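Local coordinates for Pap fimbrial major pilin protein (Escherichia coli, PDB 2UY6) that polymerizes into the thick, right-handed helical rod of the P pilus, the surface filament with which bacteria colonize the epithelium of specific host organs, at residues 21-35 and 49-61. The protein carries 2 engineered substitutions. Residues are numbered along the deposited sequence; the frame is centred on the assembly and turned at random.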
# COMPACT_ATOMS: atom_id res chain seq x y z
N PRO B 21 -1.53 2.37 -0.36
CA PRO B 21 -2.51 3.39 0.04
C PRO B 21 -2.82 4.21 -1.21
O PRO B 21 -2.04 4.21 -2.16
CB PRO B 21 -1.76 4.23 1.08
CG PRO B 21 -0.54 3.41 1.42
CD PRO B 21 -0.20 2.72 0.15
N CYS B 22 -3.94 4.91 -1.21
CA CYS B 22 -4.30 5.71 -2.37
C CYS B 22 -3.49 7.00 -2.55
O CYS B 22 -3.02 7.60 -1.58
CB CYS B 22 -5.79 6.04 -2.35
SG CYS B 22 -6.86 4.61 -2.68
N SER B 23 -3.32 7.39 -3.80
CA SER B 23 -2.62 8.60 -4.17
C SER B 23 -3.68 9.45 -4.88
O SER B 23 -4.55 8.90 -5.56
CB SER B 23 -1.47 8.27 -5.13
OG SER B 23 -0.73 9.43 -5.47
N ILE B 24 -3.65 10.77 -4.73
CA ILE B 24 -4.66 11.59 -5.42
C ILE B 24 -4.08 12.60 -6.41
O ILE B 24 -2.89 12.94 -6.35
CB ILE B 24 -5.59 12.37 -4.42
CG1 ILE B 24 -5.00 13.74 -4.08
CG2 ILE B 24 -5.82 11.57 -3.16
CD1 ILE B 24 -3.72 13.70 -3.34
N SER B 25 -4.92 13.05 -7.33
CA SER B 25 -4.52 14.05 -8.31
C SER B 25 -5.75 14.71 -8.91
O SER B 25 -6.87 14.20 -8.78
CB SER B 25 -3.67 13.41 -9.41
OG SER B 25 -4.38 12.38 -10.06
N GLN B 26 -5.55 15.84 -9.57
CA GLN B 26 -6.66 16.57 -10.16
C GLN B 26 -6.32 17.06 -11.56
O GLN B 26 -5.21 16.83 -12.06
CB GLN B 26 -7.01 17.77 -9.27
CG GLN B 26 -7.41 17.36 -7.87
CD GLN B 26 -7.83 18.52 -7.01
OE1 GLN B 26 -7.00 19.30 -6.54
NE2 GLN B 26 -9.13 18.66 -6.80
N LYS B 27 -7.28 17.72 -12.21
CA LYS B 27 -7.05 18.24 -13.55
C LYS B 27 -5.91 19.26 -13.50
O LYS B 27 -5.16 19.42 -14.47
CB LYS B 27 -8.33 18.89 -14.09
N SER B 28 -5.77 19.93 -12.36
CA SER B 28 -4.70 20.92 -12.22
C SER B 28 -3.49 20.35 -11.46
O SER B 28 -3.62 19.73 -10.40
CB SER B 28 -5.23 22.17 -11.52
OG SER B 28 -5.83 21.87 -10.27
N ALA B 29 -2.30 20.57 -12.01
CA ALA B 29 -1.06 20.08 -11.41
C ALA B 29 -0.82 20.53 -9.97
O ALA B 29 -0.11 19.86 -9.22
CB ALA B 29 0.12 20.48 -12.29
N ASP B 30 -1.40 21.66 -9.59
CA ASP B 30 -1.20 22.18 -8.24
C ASP B 30 -2.38 21.84 -7.35
O ASP B 30 -2.52 22.37 -6.26
CB ASP B 30 -0.97 23.69 -8.26
CG ASP B 30 -2.19 24.48 -8.75
OD1 ASP B 30 -3.18 23.87 -9.22
OD2 ASP B 30 -2.14 25.72 -8.67
N GLN B 31 -3.23 20.94 -7.83
CA GLN B 31 -4.39 20.49 -7.06
C GLN B 31 -5.23 21.64 -6.49
O GLN B 31 -5.46 21.77 -5.29
CB GLN B 31 -3.92 19.54 -5.95
CG GLN B 31 -3.17 18.32 -6.52
CD GLN B 31 -2.70 17.33 -5.46
OE1 GLN B 31 -2.76 17.60 -4.25
NE2 GLN B 31 -2.21 16.18 -5.91
N SER B 32 -5.71 22.48 -7.40
CA SER B 32 -6.53 23.60 -7.02
C SER B 32 -7.68 23.77 -8.01
O SER B 32 -7.69 23.18 -9.08
CB SER B 32 -5.69 24.86 -7.01
OG SER B 32 -5.23 25.14 -8.32
N ILE B 33 -8.65 24.58 -7.61
CA ILE B 33 -9.77 24.91 -8.48
C ILE B 33 -9.91 26.42 -8.34
O ILE B 33 -9.85 26.96 -7.23
CB ILE B 33 -11.08 24.20 -8.10
CG1 ILE B 33 -11.40 24.43 -6.62
CG2 ILE B 33 -10.99 22.73 -8.45
CD1 ILE B 33 -12.75 23.89 -6.22
N ASP B 34 -10.06 27.09 -9.47
CA ASP B 34 -10.18 28.54 -9.52
C ASP B 34 -11.64 28.95 -9.60
O ASP B 34 -12.39 28.43 -10.42
CB ASP B 34 -9.39 29.01 -10.74
CG ASP B 34 -9.52 30.49 -11.00
OD1 ASP B 34 -9.45 31.29 -10.05
OD2 ASP B 34 -9.68 30.85 -12.19
N PHE B 35 -12.07 29.86 -8.72
CA PHE B 35 -13.45 30.30 -8.75
C PHE B 35 -13.64 31.49 -9.67
O PHE B 35 -14.75 32.00 -9.82
CB PHE B 35 -13.93 30.69 -7.35
CG PHE B 35 -13.92 29.55 -6.38
CD1 PHE B 35 -12.78 29.24 -5.66
CD2 PHE B 35 -15.06 28.77 -6.20
CE1 PHE B 35 -12.76 28.16 -4.76
CE2 PHE B 35 -15.06 27.69 -5.31
CZ PHE B 35 -13.91 27.39 -4.59
N SER B 49 -21.42 31.72 -5.47
CA SER B 49 -20.69 31.46 -6.70
C SER B 49 -21.25 30.21 -7.37
O SER B 49 -21.97 29.42 -6.75
CB SER B 49 -19.21 31.25 -6.41
OG SER B 49 -19.00 29.99 -5.78
N LYS B 50 -20.92 30.01 -8.64
CA LYS B 50 -21.39 28.81 -9.32
C LYS B 50 -20.70 27.63 -8.65
O LYS B 50 -19.51 27.70 -8.34
CB LYS B 50 -21.00 28.81 -10.80
CG LYS B 50 -21.34 27.50 -11.51
CD LYS B 50 -21.02 27.57 -12.99
CE LYS B 50 -21.65 26.41 -13.75
NZ LYS B 50 -21.54 26.57 -15.25
N PRO B 51 -21.44 26.56 -8.39
CA PRO B 51 -20.75 25.43 -7.75
C PRO B 51 -19.72 24.83 -8.71
O PRO B 51 -20.05 24.46 -9.84
CB PRO B 51 -21.88 24.48 -7.37
CG PRO B 51 -23.09 24.98 -8.14
CD PRO B 51 -22.90 26.45 -8.22
N MET B 52 -18.47 24.78 -8.26
CA MET B 52 -17.35 24.26 -9.06
C MET B 52 -17.08 22.80 -8.80
O MET B 52 -17.18 22.32 -7.68
CB MET B 52 -16.08 25.04 -8.76
CG MET B 52 -16.19 26.53 -8.96
SD MET B 52 -16.60 26.91 -10.65
CE MET B 52 -17.63 28.36 -10.42
N ASP B 53 -16.72 22.09 -9.86
CA ASP B 53 -16.42 20.67 -9.74
C ASP B 53 -15.09 20.48 -9.02
O ASP B 53 -14.05 20.96 -9.47
CB ASP B 53 -16.34 20.03 -11.13
CG ASP B 53 -17.69 19.91 -11.80
OD1 ASP B 53 -17.76 19.28 -12.88
OD2 ASP B 53 -18.69 20.44 -11.27
N LEU B 54 -15.13 19.79 -7.89
CA LEU B 54 -13.92 19.50 -7.15
C LEU B 54 -13.78 17.98 -7.28
O LEU B 54 -14.36 17.24 -6.49
CB LEU B 54 -14.08 19.91 -5.69
CG LEU B 54 -12.79 20.20 -4.93
CD1 LEU B 54 -13.10 20.53 -3.49
CD2 LEU B 54 -11.88 19.02 -4.99
N ASP B 55 -13.05 17.53 -8.29
CA ASP B 55 -12.87 16.09 -8.50
C ASP B 55 -11.49 15.60 -8.06
O ASP B 55 -10.46 16.18 -8.40
CB ASP B 55 -13.11 15.73 -9.96
CG ASP B 55 -14.55 15.98 -10.38
OD1 ASP B 55 -15.47 15.60 -9.63
OD2 ASP B 55 -14.76 16.54 -11.47
N ILE B 56 -11.50 14.52 -7.29
CA ILE B 56 -10.27 13.93 -6.78
C ILE B 56 -10.10 12.52 -7.33
O ILE B 56 -10.91 11.64 -7.04
CB ILE B 56 -10.30 13.86 -5.23
CG1 ILE B 56 -10.51 15.25 -4.65
CG2 ILE B 56 -8.99 13.29 -4.72
CD1 ILE B 56 -10.71 15.25 -3.14
N GLU B 57 -9.07 12.33 -8.14
CA GLU B 57 -8.81 11.02 -8.72
C GLU B 57 -7.94 10.16 -7.81
O GLU B 57 -6.84 10.55 -7.42
CB GLU B 57 -8.15 11.17 -10.10
CG GLU B 57 -7.55 9.86 -10.64
CD GLU B 57 -7.32 9.86 -12.15
OE1 GLU B 57 -6.82 10.88 -12.70
OE2 GLU B 57 -7.62 8.84 -12.80
N LEU B 58 -8.46 8.99 -7.44
CA LEU B 58 -7.76 8.03 -6.59
C LEU B 58 -6.94 7.11 -7.49
O LEU B 58 -7.50 6.37 -8.29
CB LEU B 58 -8.76 7.19 -5.79
CG LEU B 58 -9.67 8.03 -4.88
CD1 LEU B 58 -10.70 7.16 -4.17
CD2 LEU B 58 -8.81 8.75 -3.88
N VAL B 59 -5.61 7.17 -7.37
CA VAL B 59 -4.74 6.34 -8.20
C VAL B 59 -3.77 5.47 -7.40
O VAL B 59 -3.65 5.60 -6.18
CB VAL B 59 -3.93 7.20 -9.19
CG1 VAL B 59 -4.87 7.97 -10.08
CG2 VAL B 59 -3.02 8.16 -8.43
N ASN B 60 -3.09 4.58 -8.10
CA ASN B 60 -2.11 3.67 -7.51
C ASN B 60 -2.63 2.86 -6.33
O ASN B 60 -1.86 2.49 -5.45
CB ASN B 60 -0.85 4.44 -7.08
CG ASN B 60 -0.24 5.24 -8.22
OD1 ASN B 60 -0.33 4.84 -9.39
ND2 ASN B 60 0.39 6.36 -7.89
N CYS B 61 -3.92 2.59 -6.31
CA CYS B 61 -4.49 1.79 -5.23
C CYS B 61 -5.68 1.00 -5.74
O CYS B 61 -6.08 1.14 -6.90
CB CYS B 61 -4.93 2.69 -4.07
SG CYS B 61 -6.23 3.90 -4.49
O HOH W 1 -9.79 17.26 -10.99
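Cys22 and Cys61 are joined covalently, SG to SG at 2.0 Å, with a chi3 of 90°, near the right angle that disulfides favour. Cys61 SG, lying between its own N and C, reaches Cys22, and the bridge ties the chain just before strand 23-25 to the chain just after strand 52-59.

From there the backbones run antiparallel. Ser23 and Val59 form a hydrogen-bonded pair, Val59 N meeting Ser23 O at 2.7 Å in an almost straight bond (178°). Ser25 and Glu57 form the next, less even: Glu57 N to Ser25 O is 3.0 Å, while the return bond from Ser25 N to Glu57 O is longer and bent to 135°. Ile24 and Leu58 make the non-hydrogen-bonded pair between them.

Beyond Ser25 the strands part, and side chain and solvent take over. Gln26 NE2 donates to Asp55 O at 3.2 Å, coming from above the carbonyl plane although the oxygen lies in the amide's own plane. A water bound by Lys27 N gives the same oxygen a second bond.

Apolar contacts follow the seam. Ile24 CB sits beside Ile56 CG2 at 3.5 Å; Ile56 also reaches Phe158 of strand 153-162, while Ile24 meets an apolar side chain of another protein's chain. Ile33 and Leu54 cross at about a right angle, and Met52 CG packs obliquely against the Phe35 ring.

This edge of the immunoglobulin-like pilin fold is thus fastened by disulfide and backbone bonds, then by side chains, leaving residues 32-34 to pair with a strand of that other protein, consistent with chaperone-usher strand complementation.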